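Local atomic coordinates of Phospholipase/Carboxylesterase (PDB entry 4Q82), a protein that probably hydrolyses carboxylic ester bonds in phospholipid or other ester substrates, as a member of the alpha/beta-hydrolase fold. Residues M83-E91 / K102-R110; L205-H214 / T226-C236. All coordinates share one frame; numbering follows the deposited sequence.

Contact 1: M83-E91 / K102-R110; sequences MVFWHGIGE and KVLANGPPR
Phe85 and Pro108 meet where a central strand of the alpha/beta-hydrolase sheet ends and the chain turns into the loop 87-91. Pro108 CD stands over one face of the phenyl ring in a CH-pi contact, 3.8 Å from the centroid of the Phe85 ring and 16° off its normal. Pro109 crosses the phenyl ring at about a right angle and brings its CD to 3.5 Å from Phe85 CD2. Gly107, with positive phi, presents only its CA to Phe85 CZ, which lets the chain pass close to the ring. Two residues back along the strand, Met83 SE, a selenomethionine atom, touches Pro108 CG at 4.0 Å. Outside the pair, Tyr260 also meets the Phe85 ring.

The loop end is carried by Glu91, whose side chain can be followed outward. CB lies beside the carbonyl of Lys102, and CG presses closer still, 3.1 Å from Lys102 O, while also brushing the Ala105 methyl. The bend about CB-CG (chi2 66°) swings CD toward Asn106 OD1. At the tip, Glu91 OE1 sits 3.4 Å from Asn106 OD1; both are acceptors, their carboxylate and amide planes stand 87° apart, and the approach is not a bond. A water joins the two segments, donating to Gly90 O at 2.8 Å and accepting a weak bond from Lys102 NZ.

Deeper in, Val103 CG2 reaches His87 CD2 at 3.9 Å, and His87 NE2 bonds to His130 N. The backbone N of Ile89 bonds to OD2 of the modified serine at position 165, consistent with an oxyanion-hole role for this turn. Gly88 O is gripped from opposite faces of its plane, by Glu91 N and by His87 ND1, the latter at 2.7 Å.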
loop_
_atom_site.group_PDB
_atom_site.type_symbol
_atom_site.label_atom_id
_atom_site.label_comp_id
_atom_site.label_asym_id
_atom_site.label_seq_id
_atom_site.Cartn_x
_atom_site.Cartn_y
_atom_site.Cartn_z
HETATM N N MSE A 83 -0.544 -3.206 -7.072
HETATM C CA MSE A 83 -0.655 -2.632 -5.747
HETATM C C MSE A 83 0.024 -3.548 -4.750
HETATM O O MSE A 83 -0.329 -4.729 -4.657
HETATM C CB MSE A 83 -2.128 -2.431 -5.355
HETATM C CG MSE A 83 -2.317 -1.859 -3.951
HETATM SE SE MSE A 83 -4.203 -1.894 -3.390
HETATM C CE MSE A 83 -4.957 -0.757 -4.796
ATOM N N VAL A 84 0.980 -3.015 -3.992
ATOM C CA VAL A 84 1.589 -3.814 -2.930
ATOM C C VAL A 84 1.164 -3.187 -1.608
ATOM O O VAL A 84 1.380 -1.987 -1.372
ATOM C CB VAL A 84 3.114 -3.879 -3.049
ATOM C CG1 VAL A 84 3.730 -4.692 -1.875
ATOM C CG2 VAL A 84 3.517 -4.523 -4.403
ATOM N N PHE A 85 0.526 -3.997 -0.771
ATOM C CA PHE A 85 -0.048 -3.524 0.498
ATOM C C PHE A 85 0.722 -4.105 1.685
ATOM O O PHE A 85 0.946 -5.330 1.734
ATOM C CB PHE A 85 -1.527 -3.926 0.609
ATOM C CG PHE A 85 -2.034 -3.923 2.042
ATOM C CD1 PHE A 85 -2.303 -2.718 2.684
ATOM C CD2 PHE A 85 -2.198 -5.115 2.747
ATOM C CE1 PHE A 85 -2.767 -2.686 4.040
ATOM C CE2 PHE A 85 -2.638 -5.112 4.071
ATOM C CZ PHE A 85 -2.930 -3.891 4.729
ATOM N N TRP A 86 1.103 -3.243 2.643
ATOM C CA TRP A 86 1.823 -3.663 3.852
ATOM C C TRP A 86 0.956 -3.494 5.101
ATOM O O TRP A 86 0.492 -2.388 5.418
ATOM C CB TRP A 86 3.137 -2.866 3.998
ATOM C CG TRP A 86 4.063 -3.132 2.878
ATOM C CD1 TRP A 86 4.098 -2.493 1.666
ATOM C CD2 TRP A 86 5.079 -4.136 2.832
ATOM N NE1 TRP A 86 5.078 -3.047 0.875
ATOM C CE2 TRP A 86 5.685 -4.062 1.562
ATOM C CE3 TRP A 86 5.533 -5.095 3.743
ATOM C CZ2 TRP A 86 6.741 -4.889 1.187
ATOM C CZ3 TRP A 86 6.573 -5.947 3.350
ATOM C CH2 TRP A 86 7.171 -5.819 2.090
ATOM N N HIS A 87 0.773 -4.604 5.816
ATOM C CA HIS A 87 -0.081 -4.687 6.995
ATOM C C HIS A 87 0.506 -3.989 8.241
ATOM O O HIS A 87 1.668 -3.543 8.256
ATOM C CB HIS A 87 -0.331 -6.173 7.290
ATOM C CG HIS A 87 0.921 -6.901 7.676
ATOM N ND1 HIS A 87 1.482 -6.785 8.932
ATOM C CD2 HIS A 87 1.734 -7.730 6.972
ATOM C CE1 HIS A 87 2.585 -7.519 8.990
ATOM N NE2 HIS A 87 2.759 -8.105 7.818
ATOM N N GLY A 88 -0.289 -3.933 9.305
ATOM C CA GLY A 88 0.170 -3.340 10.543
ATOM C C GLY A 88 0.830 -4.340 11.483
ATOM O O GLY A 88 0.827 -5.549 11.242
ATOM N N ILE A 89 1.366 -3.838 12.593
ATOM C CA ILE A 89 2.246 -4.669 13.442
ATOM C C ILE A 89 1.524 -5.882 14.056
ATOM O O ILE A 89 2.146 -6.930 14.338
ATOM C CB ILE A 89 2.899 -3.788 14.545
ATOM C CG1 ILE A 89 4.198 -4.405 15.071
ATOM C CG2 ILE A 89 1.892 -3.478 15.663
ATOM C CD1 ILE A 89 5.019 -3.410 15.913
ATOM N N GLY A 90 0.213 -5.773 14.240
ATOM C CA GLY A 90 -0.547 -6.863 14.828
ATOM C C GLY A 90 -0.560 -8.095 13.952
ATOM O O GLY A 90 -0.814 -9.220 14.405
ATOM N N GLU A 91 -0.292 -7.894 12.675
ATOM C CA GLU A 91 -0.399 -8.989 11.739
ATOM C C GLU A 91 0.975 -9.543 11.311
ATOM O O GLU A 91 1.040 -10.357 10.390
ATOM C CB GLU A 91 -1.231 -8.534 10.525
ATOM C CG GLU A 91 -2.716 -8.373 10.857
ATOM C CD GLU A 91 -3.020 -7.252 11.857
ATOM O OE1 GLU A 91 -2.663 -6.089 11.597
ATOM O OE2 GLU A 91 -3.615 -7.544 12.918
ATOM N N LYS A 102 -3.198 -14.252 9.377
ATOM C CA LYS A 102 -3.273 -12.986 10.133
ATOM C C LYS A 102 -3.415 -11.772 9.222
ATOM O O LYS A 102 -4.090 -10.805 9.576
ATOM C CB LYS A 102 -2.028 -12.779 11.009
ATOM C CG LYS A 102 -1.927 -13.706 12.208
ATOM C CD LYS A 102 -0.659 -13.366 12.984
ATOM C CE LYS A 102 -0.226 -14.476 13.941
ATOM N NZ LYS A 102 1.217 -14.281 14.338
ATOM N N VAL A 103 -2.756 -11.819 8.068
ATOM C CA VAL A 103 -2.706 -10.670 7.166
ATOM C C VAL A 103 -4.094 -10.388 6.574
ATOM O O VAL A 103 -4.362 -9.269 6.108
ATOM C CB VAL A 103 -1.628 -10.886 6.044
ATOM C CG1 VAL A 103 -1.619 -9.746 5.030
ATOM C CG2 VAL A 103 -0.223 -11.066 6.651
ATOM N N LEU A 104 -5.009 -11.358 6.646
ATOM C CA LEU A 104 -6.359 -11.139 6.134
ATOM C C LEU A 104 -7.210 -10.212 7.022
ATOM O O LEU A 104 -8.340 -9.874 6.657
ATOM C CB LEU A 104 -7.101 -12.470 5.956
ATOM C CG LEU A 104 -6.432 -13.503 5.054
ATOM C CD1 LEU A 104 -7.281 -14.781 5.046
ATOM C CD2 LEU A 104 -6.270 -12.930 3.636
ATOM N N ALA A 105 -6.672 -9.801 8.170
ATOM C CA ALA A 105 -7.443 -9.023 9.153
ATOM C C ALA A 105 -7.887 -7.645 8.647
ATOM O O ALA A 105 -9.005 -7.194 8.928
ATOM C CB ALA A 105 -6.639 -8.841 10.422
ATOM N N ASN A 106 -7.011 -6.971 7.919
ATOM C CA ASN A 106 -7.262 -5.583 7.526
ATOM C C ASN A 106 -6.872 -5.313 6.095
ATOM O O ASN A 106 -6.044 -6.018 5.520
ATOM C CB ASN A 106 -6.442 -4.585 8.401
ATOM C CG ASN A 106 -6.670 -4.746 9.870
ATOM O OD1 ASN A 106 -5.711 -4.891 10.658
ATOM N ND2 ASN A 106 -7.922 -4.669 10.283
ATOM N N GLY A 107 -7.411 -4.236 5.530
ATOM C CA GLY A 107 -6.894 -3.756 4.265
ATOM C C GLY A 107 -7.396 -4.540 3.063
ATOM O O GLY A 107 -8.301 -5.366 3.180
ATOM N N PRO A 108 -6.807 -4.279 1.887
ATOM C CA PRO A 108 -7.219 -4.968 0.661
ATOM C C PRO A 108 -7.390 -6.488 0.816
ATOM O O PRO A 108 -8.418 -6.985 0.342
ATOM C CB PRO A 108 -6.089 -4.632 -0.318
ATOM C CG PRO A 108 -5.723 -3.209 0.082
ATOM C CD PRO A 108 -5.766 -3.264 1.624
ATOM N N PRO A 109 -6.443 -7.205 1.473
ATOM C CA PRO A 109 -6.658 -8.664 1.479
ATOM C C PRO A 109 -7.893 -9.081 2.285
ATOM O O PRO A 109 -8.500 -10.117 1.986
ATOM C CB PRO A 109 -5.362 -9.209 2.102
ATOM C CG PRO A 109 -4.823 -8.060 2.934
ATOM C CD PRO A 109 -5.141 -6.848 2.081
ATOM N N ARG A 110 -8.265 -8.295 3.301
ATOM C CA ARG A 110 -9.519 -8.553 4.008
ATOM C C ARG A 110 -10.708 -8.513 3.046
ATOM O O ARG A 110 -11.505 -9.467 2.988
ATOM C CB ARG A 110 -9.733 -7.520 5.133
ATOM C CG ARG A 110 -11.099 -7.612 5.803
ATOM C CD ARG A 110 -11.375 -6.362 6.641
ATOM N NE ARG A 110 -12.716 -6.396 7.218
ATOM C CZ ARG A 110 -13.017 -6.982 8.370
ATOM N NH1 ARG A 110 -12.071 -7.585 9.089
ATOM N NH2 ARG A 110 -14.266 -6.963 8.812
HETATM O O HOH W 1 1.261 -11.006 15.077
#

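Contact 2: L205-H214 / T226-C236; sequences LAQVPIWGFH and TIEPMNGLIAC
Ile210, Met230 and Leu233 form the apolar centre of a beta-alpha-beta crossover, in which helix 224-235 links parallel strands 210-215 and 243-248. The short helix and strand axes approach to 8.5 Å and run nearly antiparallel, at 150°, as the return leg of such a unit requires. In Met230, a selenomethionine, a bend at chi2 brings SE to 3.8 Å from Ile210 CG2, and a further bend at chi3 turns CE to 3.5 Å from Ile210 O. The other branch of Ile210 takes a different neighbour: CD1 touches Leu233 CD1 at 4.0 Å. Trp172 of helix 167-178 adds to this apolar cluster, against both Ile210 and Met230.

Toward the C-terminal end of the helix, Leu233 CD2 nestles against the turn 205-207, reaching Ala206 N at 3.5 Å and the side chain of Leu205. Ala206 CB meets Cys236 CB at 3.8 Å, beside the disulfide that ties Cys236 to Cys203.

At the other end Gly212, without a side chain, lets the helix come close to the strand. Thr226 places its two branches differently: CG2, anti to the backbone N, rests 3.6 Å from Gly212 C, whereas OG1 turns to the polar edge. There His214 is fixed at both ring nitrogens, NE2 by Val221 O and ND1 by the threonine hydroxyl, which also has a weak bond to Gly192 O. Thr226 OG1 approaches the imidazole at its edge, in the ring plane, and makes a short, almost straight hydrogen bond of 2.6 Å to His214 ND1 (173°).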
loop_
_atom_site.group_PDB
_atom_site.type_symbol
_atom_site.label_atom_id
_atom_site.label_comp_id
_atom_site.label_asym_id
_atom_site.label_seq_id
_atom_site.Cartn_x
_atom_site.Cartn_y
_atom_site.Cartn_z
ATOM N N LEU A 205 10.635 15.184 -2.188
ATOM C CA LEU A 205 9.686 14.112 -1.972
ATOM C C LEU A 205 8.360 14.391 -2.687
ATOM O O LEU A 205 7.600 13.477 -2.978
ATOM C CB LEU A 205 9.461 13.919 -0.478
ATOM C CG LEU A 205 8.518 12.830 0.024
ATOM C CD1 LEU A 205 8.949 11.476 -0.479
ATOM C CD2 LEU A 205 8.525 12.855 1.532
ATOM N N ALA A 206 8.099 15.654 -2.994
ATOM C CA ALA A 206 6.816 16.031 -3.601
ATOM C C ALA A 206 6.703 15.584 -5.066
ATOM O O ALA A 206 5.660 15.767 -5.708
ATOM C CB ALA A 206 6.598 17.533 -3.486
ATOM N N GLN A 207 7.762 14.978 -5.588
ATOM C CA GLN A 207 7.704 14.412 -6.926
ATOM C C GLN A 207 6.979 13.059 -6.964
ATOM O O GLN A 207 6.621 12.567 -8.031
ATOM C CB GLN A 207 9.113 14.284 -7.499
ATOM C CG GLN A 207 9.759 15.641 -7.798
ATOM C CD GLN A 207 8.955 16.470 -8.785
ATOM O OE1 GLN A 207 8.554 17.603 -8.491
ATOM N NE2 GLN A 207 8.737 15.920 -9.974
ATOM N N VAL A 208 6.751 12.471 -5.796
ATOM C CA VAL A 208 5.945 11.257 -5.684
ATOM C C VAL A 208 4.534 11.607 -5.209
ATOM O O VAL A 208 4.384 12.250 -4.183
ATOM C CB VAL A 208 6.572 10.274 -4.676
ATOM C CG1 VAL A 208 5.713 9.043 -4.526
ATOM C CG2 VAL A 208 7.977 9.896 -5.119
ATOM N N PRO A 209 3.496 11.187 -5.950
ATOM C CA PRO A 209 2.134 11.499 -5.507
ATOM C C PRO A 209 1.796 10.688 -4.267
ATOM O O PRO A 209 1.979 9.464 -4.284
ATOM C CB PRO A 209 1.247 11.081 -6.700
ATOM C CG PRO A 209 2.187 10.851 -7.850
ATOM C CD PRO A 209 3.523 10.488 -7.247
ATOM N N ILE A 210 1.357 11.358 -3.203
ATOM C CA ILE A 210 1.004 10.674 -1.967
ATOM C C ILE A 210 -0.348 11.164 -1.432
ATOM O O ILE A 210 -0.645 12.368 -1.455
ATOM C CB ILE A 210 2.089 10.877 -0.869
ATOM C CG1 ILE A 210 3.469 10.469 -1.399
ATOM C CG2 ILE A 210 1.686 10.068 0.397
ATOM C CD1 ILE A 210 4.642 10.779 -0.426
ATOM N N TRP A 211 -1.177 10.223 -0.987
ATOM C CA TRP A 211 -2.386 10.561 -0.247
ATOM C C TRP A 211 -2.228 9.984 1.151
ATOM O O TRP A 211 -2.189 8.758 1.336
ATOM C CB TRP A 211 -3.628 10.003 -0.943
ATOM C CG TRP A 211 -4.945 10.526 -0.428
ATOM C CD1 TRP A 211 -5.175 11.203 0.737
ATOM C CD2 TRP A 211 -6.209 10.396 -1.084
ATOM N NE1 TRP A 211 -6.534 11.502 0.843
ATOM C CE2 TRP A 211 -7.176 11.024 -0.275
ATOM C CE3 TRP A 211 -6.614 9.810 -2.295
ATOM C CZ2 TRP A 211 -8.533 11.083 -0.633
ATOM C CZ3 TRP A 211 -7.960 9.859 -2.654
ATOM C CH2 TRP A 211 -8.906 10.497 -1.827
ATOM N N GLY A 212 -2.101 10.869 2.139
ATOM C CA GLY A 212 -1.924 10.442 3.519
ATOM C C GLY A 212 -3.236 10.567 4.276
ATOM O O GLY A 212 -4.007 11.522 4.054
ATOM N N PHE A 213 -3.490 9.598 5.153
ATOM C CA PHE A 213 -4.732 9.519 5.958
ATOM C C PHE A 213 -4.378 9.359 7.417
ATOM O O PHE A 213 -3.466 8.578 7.731
ATOM C CB PHE A 213 -5.588 8.299 5.588
ATOM C CG PHE A 213 -6.253 8.389 4.257
ATOM C CD1 PHE A 213 -5.544 8.133 3.087
ATOM C CD2 PHE A 213 -7.600 8.709 4.184
ATOM C CE1 PHE A 213 -6.171 8.208 1.823
ATOM C CE2 PHE A 213 -8.258 8.799 2.922
ATOM C CZ PHE A 213 -7.540 8.539 1.753
ATOM N N HIS A 214 -5.122 10.010 8.326
ATOM C CA HIS A 214 -4.826 9.787 9.755
ATOM C C HIS A 214 -6.068 10.176 10.559
ATOM O O HIS A 214 -6.779 11.106 10.169
ATOM C CB HIS A 214 -3.617 10.617 10.214
ATOM C CG HIS A 214 -2.685 9.891 11.163
ATOM N ND1 HIS A 214 -1.375 9.627 10.824
ATOM C CD2 HIS A 214 -2.859 9.388 12.417
ATOM C CE1 HIS A 214 -0.779 8.986 11.819
ATOM N NE2 HIS A 214 -1.654 8.829 12.799
ATOM N N THR A 226 1.417 12.105 9.863
ATOM C CA THR A 226 0.894 12.279 8.509
ATOM C C THR A 226 0.656 13.752 8.194
ATOM O O THR A 226 0.919 14.216 7.092
ATOM C CB THR A 226 -0.422 11.494 8.312
ATOM O OG1 THR A 226 -0.163 10.104 8.565
ATOM C CG2 THR A 226 -0.974 11.643 6.861
ATOM N N ILE A 227 0.159 14.499 9.170
ATOM C CA ILE A 227 -0.267 15.858 8.878
ATOM C C ILE A 227 0.916 16.777 8.535
ATOM O O ILE A 227 0.828 17.582 7.603
ATOM C CB ILE A 227 -1.081 16.442 10.064
ATOM C CG1 ILE A 227 -2.424 15.687 10.186
ATOM C CG2 ILE A 227 -1.315 17.956 9.878
ATOM C CD1 ILE A 227 -3.157 15.974 11.499
ATOM N N GLU A 228 2.014 16.671 9.286
ATOM C CA GLU A 228 3.164 17.542 9.039
ATOM C C GLU A 228 3.742 17.286 7.645
ATOM O O GLU A 228 3.864 18.233 6.864
ATOM C CB GLU A 228 4.257 17.393 10.119
ATOM C CG GLU A 228 5.531 18.221 9.831
ATOM C CD GLU A 228 6.645 18.048 10.875
ATOM O OE1 GLU A 228 7.608 17.287 10.624
ATOM O OE2 GLU A 228 6.583 18.700 11.937
ATOM N N PRO A 229 4.086 16.019 7.316
ATOM C CA PRO A 229 4.652 15.863 5.974
ATOM C C PRO A 229 3.654 16.183 4.858
ATOM O O PRO A 229 4.090 16.765 3.874
ATOM C CB PRO A 229 5.091 14.389 5.927
ATOM C CG PRO A 229 4.344 13.719 7.014
ATOM C CD PRO A 229 4.157 14.756 8.080
HETATM N N MSE A 230 2.368 15.864 5.005
HETATM C CA MSE A 230 1.465 16.140 3.890
HETATM C C MSE A 230 1.279 17.649 3.756
HETATM O O MSE A 230 1.231 18.175 2.634
HETATM C CB MSE A 230 0.097 15.453 4.061
HETATM C CG MSE A 230 0.085 13.936 3.993
HETATM SE SE MSE A 230 1.092 13.209 2.496
HETATM C CE MSE A 230 0.512 14.438 1.081
ATOM N N ASN A 231 1.204 18.371 4.878
ATOM C CA ASN A 231 1.124 19.831 4.757
ATOM C C ASN A 231 2.356 20.392 4.043
ATOM O O ASN A 231 2.246 21.283 3.206
ATOM C CB ASN A 231 0.982 20.505 6.126
ATOM C CG ASN A 231 -0.420 20.391 6.701
ATOM O OD1 ASN A 231 -1.378 20.130 5.984
ATOM N ND2 ASN A 231 -0.541 20.641 7.999
ATOM N N GLY A 232 3.531 19.867 4.389
ATOM C CA GLY A 232 4.764 20.282 3.740
ATOM C C GLY A 232 4.742 19.997 2.244
ATOM O O GLY A 232 5.102 20.847 1.429
ATOM N N LEU A 233 4.318 18.788 1.884
ATOM C CA LEU A 233 4.308 18.382 0.497
ATOM C C LEU A 233 3.294 19.203 -0.300
ATOM O O LEU A 233 3.567 19.598 -1.431
ATOM C CB LEU A 233 3.988 16.897 0.375
ATOM C CG LEU A 233 5.061 15.939 0.915
ATOM C CD1 LEU A 233 4.449 14.540 0.987
ATOM C CD2 LEU A 233 6.293 15.978 0.010
ATOM N N ILE A 234 2.129 19.452 0.299
ATOM C CA ILE A 234 1.086 20.261 -0.348
ATOM C C ILE A 234 1.584 21.689 -0.573
ATOM O O ILE A 234 1.286 22.300 -1.607
ATOM C CB ILE A 234 -0.220 20.243 0.491
ATOM C CG1 ILE A 234 -0.916 18.896 0.313
ATOM C CG2 ILE A 234 -1.184 21.347 0.070
ATOM C CD1 ILE A 234 -1.973 18.605 1.348
ATOM N N ALA A 235 2.366 22.216 0.369
ATOM C CA ALA A 235 2.885 23.576 0.239
ATOM C C ALA A 235 3.996 23.690 -0.816
ATOM O O ALA A 235 4.332 24.797 -1.257
ATOM C CB ALA A 235 3.393 24.086 1.600
ATOM N N CYS A 236 4.564 22.559 -1.231
ATOM C CA CYS A 236 5.638 22.591 -2.216
ATOM C C CYS A 236 5.138 23.156 -3.539
ATOM O O CYS A 236 4.037 22.837 -3.988
ATOM C CB CYS A 236 6.233 21.202 -2.427
ATOM S SG CYS A 236 7.228 20.634 -1.015
#

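Contacts 1 and 2 flank separate strands of one sheet. Strand 80-86 of contact 1 and strand 210-215 of contact 2 are parallel members of the same sheet, with strands 158-163 and 186-190 between them. The contact centres lie 23 Å apart on opposite sides of the chain's centre, and their nearest atoms stay about 11 Å from each other. Contact 1 is the one tied directly to the sulfonylated serine, through Ile89, in a sequence setting consistent with the hydrolase nucleophile. Contact 2 is wholly buried and belongs to a crossover nearer the sheet's outermost strand 243-248.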